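Local structure of amine oxidase (3PGB) at residues A[372-377]-A[543-548]; A[62-67]-A[118-123]. The protein is a copper amine oxidase that probably oxidises primary amines with a topaquinone cofactor and a bound copper ion. One frame throughout, in Å; residues are numbered along the deposited sequence.

Interactions 1 and 2 are neighbours, their centres 14 Å apart, and Arg375 of 372-377 joins them. Its NH2 forms a salt bridge to Asp122 OD1 on helix 114-122 at 2.8 Å, and its NH1 packs 3.5 Å from Ile118 CD1. Interaction 1 holds a ligand of one calcium site, Asp543. Interaction 2 stays off the metal: the Leu121 side chain lies about 9 Å from that of Asp543 and about 13 Å from the ion. The active-site copper is related to this region through strand 532-542, which starts with copper ligands His532 and His534 and ends with calcium ligands Asp541 and Phe542.

Interaction 1 of 2, residues A[372-377]-A[543-548]. With CA (calcium ion), chain F.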
ATOM      1  N   LYS A 372      23.532   5.417  -7.751  1.00 17.50           N
ATOM      2  CA  LYS A 372      24.945   5.551  -7.373  1.00 17.88           C
ATOM      3  C   LYS A 372      25.873   5.331  -8.572  1.00 18.06           C
ATOM      4  O   LYS A 372      26.859   4.585  -8.500  1.00 18.06           O
ATOM      5  CB  LYS A 372      25.298   4.611  -6.215  1.00 17.97           C
ATOM      6  CG  LYS A 372      24.505   4.888  -4.945  1.00 18.70           C
ATOM      7  CD  LYS A 372      24.920   3.972  -3.796  1.00 19.51           C
ATOM      8  CE  LYS A 372      24.451   4.529  -2.451  1.00 20.33           C
ATOM      9  NZ  LYS A 372      25.270   5.701  -1.977  1.00 20.18           N
ATOM     10  N   GLY A 373      25.526   5.977  -9.683  1.00 18.32           N
ATOM     11  CA  GLY A 373      26.333   5.928 -10.903  1.00 18.45           C
ATOM     12  C   GLY A 373      26.247   4.640 -11.705  1.00 18.31           C
ATOM     13  O   GLY A 373      26.919   4.508 -12.727  1.00 18.80           O
ATOM     14  N   GLN A 374      25.411   3.705 -11.266  1.00 18.00           N
ATOM     15  CA  GLN A 374      25.302   2.385 -11.888  1.00 17.92           C
ATOM     16  C   GLN A 374      23.859   2.137 -12.355  1.00 17.21           C
ATOM     17  O   GLN A 374      22.907   2.417 -11.628  1.00 17.22           O
ATOM     18  CB  GLN A 374      25.751   1.318 -10.883  1.00 18.14           C
ATOM     19  CG  GLN A 374      25.588  -0.124 -11.335  1.00 19.85           C
ATOM     20  CD  GLN A 374      26.379  -0.429 -12.595  1.00 21.81           C
ATOM     21  OE1 GLN A 374      27.589  -0.183 -12.656  1.00 21.68           O
ATOM     22  NE2 GLN A 374      25.696  -0.962 -13.613  1.00 22.67           N
ATOM     23  N   ARG A 375      23.703   1.620 -13.569  1.00 16.52           N
ATOM     24  CA  ARG A 375      22.380   1.363 -14.130  1.00 15.92           C
ATOM     25  C   ARG A 375      21.699   0.201 -13.398  1.00 15.38           C
ATOM     26  O   ARG A 375      22.337  -0.810 -13.109  1.00 15.01           O
ATOM     27  CB  ARG A 375      22.476   1.043 -15.629  1.00 15.77           C
ATOM     28  CG  ARG A 375      21.113   0.807 -16.283  1.00 16.13           C
ATOM     29  CD  ARG A 375      21.199   0.595 -17.788  1.00 17.04           C
ATOM     30  NE  ARG A 375      21.910   1.691 -18.451  1.00 17.46           N
ATOM     31  CZ  ARG A 375      23.058   1.583 -19.123  1.00 16.75           C
ATOM     32  NH1 ARG A 375      23.669   0.415 -19.279  1.00 15.84           N
ATOM     33  NH2 ARG A 375      23.597   2.668 -19.660  1.00 17.55           N
ATOM     34  N   VAL A 376      20.412   0.366 -13.094  1.00 14.78           N
ATOM     35  CA  VAL A 376      19.591  -0.728 -12.563  1.00 14.35           C
ATOM     36  C   VAL A 376      18.461  -1.098 -13.528  1.00 13.93           C
ATOM     37  O   VAL A 376      18.053  -2.251 -13.575  1.00 13.76           O
ATOM     38  CB  VAL A 376      19.026  -0.414 -11.156  1.00 14.21           C
ATOM     39  CG1 VAL A 376      19.994   0.469 -10.376  1.00 13.88           C
ATOM     40  CG2 VAL A 376      17.656   0.217 -11.243  1.00 14.66           C
ATOM     41  N   LEU A 377      17.970  -0.125 -14.294  1.00 13.62           N
ATOM     42  CA  LEU A 377      16.935  -0.356 -15.302  1.00 13.36           C
ATOM     43  C   LEU A 377      17.243   0.422 -16.580  1.00 13.18           C
ATOM     44  O   LEU A 377      17.382   1.646 -16.553  1.00 12.95           O
ATOM     45  CB  LEU A 377      15.569   0.080 -14.765  1.00 13.43           C
ATOM     46  CG  LEU A 377      14.938  -0.738 -13.627  1.00 13.22           C
ATOM     47  CD1 LEU A 377      14.266   0.164 -12.604  1.00 13.20           C
ATOM     48  CD2 LEU A 377      13.949  -1.758 -14.172  1.00 12.87           C
ATOM     49  N   ASP A 543      18.824  -4.254 -15.625  1.00 14.96           N
ATOM     50  CA  ASP A 543      20.156  -4.723 -16.003  1.00 14.98           C
ATOM     51  C   ASP A 543      21.052  -4.610 -14.778  1.00 15.19           C
ATOM     52  O   ASP A 543      21.912  -3.723 -14.698  1.00 15.68           O
ATOM     53  CB  ASP A 543      20.727  -3.899 -17.160  1.00 14.96           C
ATOM     54  CG  ASP A 543      20.025  -4.166 -18.486  1.00 15.43           C
ATOM     55  OD1 ASP A 543      19.252  -5.147 -18.605  1.00 16.01           O
ATOM     56  OD2 ASP A 543      20.261  -3.388 -19.430  1.00 15.67           O
ATOM     57  N   ILE A 544      20.858  -5.515 -13.824  1.00 15.10           N
ATOM     58  CA  ILE A 544      21.522  -5.397 -12.528  1.00 15.07           C
ATOM     59  C   ILE A 544      23.024  -5.646 -12.673  1.00 15.10           C
ATOM     60  O   ILE A 544      23.455  -6.761 -12.979  1.00 14.86           O
ATOM     61  CB  ILE A 544      20.925  -6.363 -11.467  1.00 15.06           C
ATOM     62  CG1 ILE A 544      19.407  -6.165 -11.329  1.00 14.82           C
ATOM     63  CG2 ILE A 544      21.602  -6.158 -10.118  1.00 14.56           C
ATOM     64  CD1 ILE A 544      18.981  -4.743 -11.034  1.00 14.89           C
ATOM     65  N   LEU A 545      23.807  -4.591 -12.455  1.00 15.15           N
ATOM     66  CA  LEU A 545      25.263  -4.654 -12.576  1.00 15.12           C
ATOM     67  C   LEU A 545      25.669  -5.266 -13.926  1.00 15.42           C
ATOM     68  O   LEU A 545      26.596  -6.072 -14.002  1.00 15.63           O
ATOM     69  CB  LEU A 545      25.865  -5.438 -11.400  1.00 14.94           C
ATOM     70  CG  LEU A 545      25.608  -4.859  -9.999  1.00 14.41           C
ATOM     71  CD1 LEU A 545      25.936  -5.859  -8.881  1.00 12.92           C
ATOM     72  CD2 LEU A 545      26.385  -3.554  -9.801  1.00 13.75           C
ATOM     73  N   GLY A 546      24.963  -4.867 -14.982  1.00 15.58           N
ATOM     74  CA  GLY A 546      25.163  -5.422 -16.318  1.00 16.01           C
ATOM     75  C   GLY A 546      23.926  -6.159 -16.810  1.00 16.34           C
ATOM     76  O   GLY A 546      23.010  -6.432 -16.037  1.00 16.56           O
ATOM     77  N   PRO A 547      23.895  -6.505 -18.103  1.00 16.50           N
ATOM     78  CA  PRO A 547      22.722  -7.143 -18.686  1.00 16.48           C
ATOM     79  C   PRO A 547      22.509  -8.597 -18.240  1.00 16.68           C
ATOM     80  O   PRO A 547      21.361  -9.043 -18.150  1.00 16.62           O
ATOM     81  CB  PRO A 547      22.992  -7.061 -20.191  1.00 16.50           C
ATOM     82  CG  PRO A 547      24.476  -7.036 -20.317  1.00 16.53           C
ATOM     83  CD  PRO A 547      25.007  -6.387 -19.065  1.00 16.69           C
ATOM     84  N   ASN A 548      23.590  -9.328 -17.962  1.00 16.76           N
ATOM     85  CA  ASN A 548      23.479 -10.757 -17.612  1.00 16.96           C
ATOM     86  C   ASN A 548      22.910 -10.974 -16.196  1.00 16.70           C
ATOM     87  O   ASN A 548      23.653 -10.923 -15.211  1.00 16.94           O
ATOM     88  CB  ASN A 548      24.842 -11.469 -17.764  1.00 17.11           C
ATOM     89  CG  ASN A 548      25.338 -11.520 -19.223  1.00 17.67           C
ATOM     90  OD1 ASN A 548      24.557 -11.409 -20.169  1.00 18.40           O
ATOM     91  ND2 ASN A 548      26.644 -11.714 -19.397  1.00 18.54           N
TER
HETATM   92 CA    CA F 903      17.650  -6.754 -18.695  1.00 15.97          CA
HETATM   93  O   HOH W   1      22.691  -2.344 -11.123  1.00 17.22           O
HETATM   94  O   HOH W   2      22.681  -2.462 -19.488  1.00 20.43           O
HETATM   95  O   HOH W   3      18.753  -8.457 -17.195  1.00  6.14           O
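The backbones of Val376 and Asp543 meet through one hydrogen bond, Asp543 N to Val376 O (3.0 Å), continuing the antiparallel pairing of strands 374-389 and 532-542 just where the second strand gives way to a loop. Val376 belongs to a classic beta bulge, in which it and Leu377 both face Ile369, and the loop turns back at once in a type II beta turn from Asp543 to Gly546. Glycine suits the end of that turn, since at its backbone angles a CB at Gly546 would collide with the carbonyl O of Leu545. Past this bond the backbones part, and a water fills in, donating to Arg375 O and accepting from Leu545 N (2.8 Å). Aliphatic contacts complete the interface. Gln374 holds CG anti to its backbone N (chi1 175°), which lays its methylene 3.8 Å from Leu545 CD2, the two side chains crossing at about a right angle; Ile544 CD1 reaches Val376 CB at 4.3 Å. The carboxylate of Asp543 divides its work. OD2 meets Lys114 in a salt bridge and takes a bond from a water that also accepts from Arg375 NH1, while Arg375 NE pairs with Asp368. OD1 binds calcium at 2.3 Å, beside Asp541, Asp687, the carbonyls of Phe542 and Leu688, and a water 2.5 Å from the ion that also donates to Pro547 O.

Interaction 2 of 2, residues A[62-67]-A[118-123]; sequences APKENV and IPYLDG
Tyr120 OH accepts a nearly straight hydrogen bond from Glu65 N, 2.8 Å long with an N-H...O angle of 165°, and the donor lies at the ring's edge, in its plane. This ties the irregular chain 62-67, which leads from strand 58-59 to helix 73-84, to the last turn of helix 114-122. Tyrosine suits the place because its length carries a polar atom from the helix to a loop backbone while its ring offers apolar surface on the way. With CG anti to the backbone N (chi1 171°), the ring extends from the helix toward the loop, and Lys64 runs alongside it the opposite way. The Lys64 chain, turned sharply at chi2 (-71°) and extended beyond, lays CD over one face as a CH-pi contact, 4.1 Å from the ring centroid and displaced toward the ring's periphery. Its CG meets Leu121 CD2 at 3.8 Å, so its methylenes lie against both a ring and an aliphatic chain. Val67 CG1 approaches the ring obliquely, 3.7 Å from Tyr120 CE2. Leu121 also packs on Trp68, just beyond the loop segment, and Lys64 O accepts a hydrogen bond from Tyr355 OH, tying the loop to strand 352-359 as well.

The ammonium of Lys64 arrives at the helix's C-terminal end. NZ makes weak hydrogen bonds to Tyr120 O (3.3 Å) and Gly123 O (3.4 Å), while CE lies close to Leu121 O; attraction to the ring itself is weak at most. Lysine therefore serves twice, its methylenes covering the ring and its positive charge probably easing the build-up of negative potential from carbonyls that point out of the helix end.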
ATOM      1  N   ALA A  62      22.832  16.764 -19.503  1.00 21.20           N
ATOM      2  CA  ALA A  62      22.908  15.303 -19.496  1.00 20.97           C
ATOM      3  C   ALA A  62      24.190  14.853 -20.187  1.00 20.78           C
ATOM      4  O   ALA A  62      24.620  15.491 -21.149  1.00 20.85           O
ATOM      5  CB  ALA A  62      21.696  14.702 -20.192  1.00 20.91           C
ATOM      6  N   PRO A  63      24.811  13.762 -19.697  1.00 20.47           N
ATOM      7  CA  PRO A  63      26.065  13.279 -20.298  1.00 20.25           C
ATOM      8  C   PRO A  63      25.927  12.800 -21.745  1.00 19.90           C
ATOM      9  O   PRO A  63      26.906  12.812 -22.490  1.00 20.20           O
ATOM     10  CB  PRO A  63      26.476  12.115 -19.381  1.00 20.07           C
ATOM     11  CG  PRO A  63      25.245  11.716 -18.687  1.00 20.28           C
ATOM     12  CD  PRO A  63      24.414  12.948 -18.535  1.00 20.31           C
ATOM     13  N   LYS A  64      24.725  12.387 -22.132  1.00 19.59           N
ATOM     14  CA  LYS A  64      24.459  11.910 -23.485  1.00 19.37           C
ATOM     15  C   LYS A  64      23.189  12.551 -24.031  1.00 18.94           C
ATOM     16  O   LYS A  64      22.386  13.081 -23.264  1.00 18.90           O
ATOM     17  CB  LYS A  64      24.288  10.394 -23.458  1.00 19.39           C
ATOM     18  CG  LYS A  64      25.493   9.641 -22.937  1.00 20.14           C
ATOM     19  CD  LYS A  64      26.656   9.676 -23.934  1.00 21.05           C
ATOM     20  CE  LYS A  64      27.886   8.968 -23.371  1.00 21.02           C
ATOM     21  NZ  LYS A  64      29.047   9.026 -24.298  1.00 21.73           N
ATOM     22  N   GLU A  65      23.017  12.518 -25.353  1.00 18.60           N
ATOM     23  CA  GLU A  65      21.758  12.971 -25.935  0.50 18.53           C
ATOM     24  C   GLU A  65      20.640  12.022 -25.509  1.00 18.33           C
ATOM     25  O   GLU A  65      20.885  10.865 -25.163  1.00 18.44           O
ATOM     26  CB  GLU A  65      21.849  13.069 -27.461  0.50 18.62           C
ATOM     27  CG  GLU A  65      22.617  14.298 -27.951  0.50 18.89           C
ATOM     28  CD  GLU A  65      21.892  15.608 -27.664  0.50 19.13           C
ATOM     29  OE1 GLU A  65      20.677  15.571 -27.355  0.50 19.47           O
ATOM     30  OE2 GLU A  65      22.538  16.676 -27.757  0.50 18.57           O
ATOM     31  N   ASN A  66      19.413  12.532 -25.499  1.00 17.92           N
ATOM     32  CA  ASN A  66      18.256  11.709 -25.159  1.00 17.42           C
ATOM     33  C   ASN A  66      17.753  11.065 -26.449  1.00 17.16           C
ATOM     34  O   ASN A  66      17.009  11.669 -27.221  1.00 16.98           O
ATOM     35  CB  ASN A  66      17.172  12.545 -24.472  1.00 17.45           C
ATOM     36  CG  ASN A  66      15.981  11.715 -24.008  1.00 16.80           C
ATOM     37  OD1 ASN A  66      15.663  10.676 -24.580  1.00 15.95           O
ATOM     38  ND2 ASN A  66      15.305  12.191 -22.976  1.00 15.73           N
ATOM     39  N   VAL A  67      18.172   9.826 -26.664  1.00 16.80           N
ATOM     40  CA  VAL A  67      17.915   9.122 -27.909  1.00 16.61           C
ATOM     41  C   VAL A  67      16.506   8.506 -27.987  1.00 17.00           C
ATOM     42  O   VAL A  67      16.163   7.898 -29.009  1.00 17.13           O
ATOM     43  CB  VAL A  67      18.976   8.014 -28.136  1.00 16.37           C
ATOM     44  CG1 VAL A  67      20.374   8.602 -28.107  1.00 15.71           C
ATOM     45  CG2 VAL A  67      18.838   6.905 -27.098  1.00 16.17           C
ATOM     46  N   ILE A 118      23.020   1.156 -25.921  1.00 25.25           N
ATOM     47  CA  ILE A 118      23.953   0.807 -24.843  1.00 25.20           C
ATOM     48  C   ILE A 118      25.409   1.200 -25.146  1.00 25.26           C
ATOM     49  O   ILE A 118      26.076   1.777 -24.285  1.00 25.16           O
ATOM     50  CB  ILE A 118      23.863  -0.699 -24.461  1.00 25.20           C
ATOM     51  CG1 ILE A 118      22.507  -1.014 -23.817  1.00 24.96           C
ATOM     52  CG2 ILE A 118      24.999  -1.089 -23.516  1.00 25.07           C
ATOM     53  CD1 ILE A 118      22.382  -0.571 -22.370  1.00 24.77           C
ATOM     54  N   PRO A 119      25.907   0.897 -26.362  1.00 25.31           N
ATOM     55  CA  PRO A 119      27.265   1.345 -26.723  1.00 25.28           C
ATOM     56  C   PRO A 119      27.431   2.869 -26.809  1.00 25.13           C
ATOM     57  O   PRO A 119      28.533   3.373 -26.571  1.00 25.02           O
ATOM     58  CB  PRO A 119      27.498   0.702 -28.098  1.00 25.41           C
ATOM     59  CG  PRO A 119      26.550  -0.456 -28.145  1.00 25.37           C
ATOM     60  CD  PRO A 119      25.346  -0.007 -27.384  1.00 25.35           C
ATOM     61  N   TYR A 120      26.360   3.588 -27.153  1.00 24.88           N
ATOM     62  CA  TYR A 120      26.385   5.054 -27.124  1.00 24.72           C
ATOM     63  C   TYR A 120      26.446   5.592 -25.692  1.00 25.01           C
ATOM     64  O   TYR A 120      27.198   6.521 -25.415  1.00 24.91           O
ATOM     65  CB  TYR A 120      25.173   5.651 -27.848  1.00 24.53           C
ATOM     66  CG  TYR A 120      25.045   7.151 -27.658  1.00 23.57           C
ATOM     67  CD1 TYR A 120      26.050   8.011 -28.086  1.00 22.99           C
ATOM     68  CD2 TYR A 120      23.934   7.704 -27.040  1.00 22.91           C
ATOM     69  CE1 TYR A 120      25.948   9.385 -27.910  1.00 22.37           C
ATOM     70  CE2 TYR A 120      23.823   9.082 -26.859  1.00 22.64           C
ATOM     71  CZ  TYR A 120      24.836   9.915 -27.296  1.00 22.17           C
ATOM     72  OH  TYR A 120      24.737  11.277 -27.125  1.00 21.41           O
ATOM     73  N   LEU A 121      25.644   5.016 -24.796  1.00 25.37           N
ATOM     74  CA  LEU A 121      25.626   5.430 -23.390  1.00 25.68           C
ATOM     75  C   LEU A 121      26.889   5.001 -22.646  1.00 25.94           C
ATOM     76  O   LEU A 121      27.461   5.788 -21.898  1.00 26.03           O
ATOM     77  CB  LEU A 121      24.400   4.864 -22.666  1.00 25.61           C
ATOM     78  CG  LEU A 121      23.037   5.352 -23.153  1.00 25.78           C
ATOM     79  CD1 LEU A 121      21.916   4.542 -22.499  1.00 25.60           C
ATOM     80  CD2 LEU A 121      22.862   6.847 -22.891  1.00 25.25           C
ATOM     81  N   ASP A 122      27.321   3.761 -22.860  1.00 26.35           N
ATOM     82  CA  ASP A 122      28.430   3.180 -22.087  1.00 26.80           C
ATOM     83  C   ASP A 122      29.814   3.325 -22.727  1.00 27.14           C
ATOM     84  O   ASP A 122      30.816   3.010 -22.087  1.00 27.26           O
ATOM     85  CB  ASP A 122      28.147   1.697 -21.797  1.00 26.76           C
ATOM     86  CG  ASP A 122      26.883   1.491 -20.966  1.00 26.61           C
ATOM     87  OD1 ASP A 122      26.311   2.495 -20.490  1.00 25.02           O
ATOM     88  OD2 ASP A 122      26.469   0.325 -20.785  1.00 26.85           O
ATOM     89  N   GLY A 123      29.875   3.790 -23.975  1.00 27.58           N
ATOM     90  CA  GLY A 123      31.158   3.976 -24.669  1.00 27.77           C
ATOM     91  C   GLY A 123      31.145   5.109 -25.681  1.00 27.90           C
ATOM     92  O   GLY A 123      30.699   6.218 -25.383  1.00 27.97           O
TER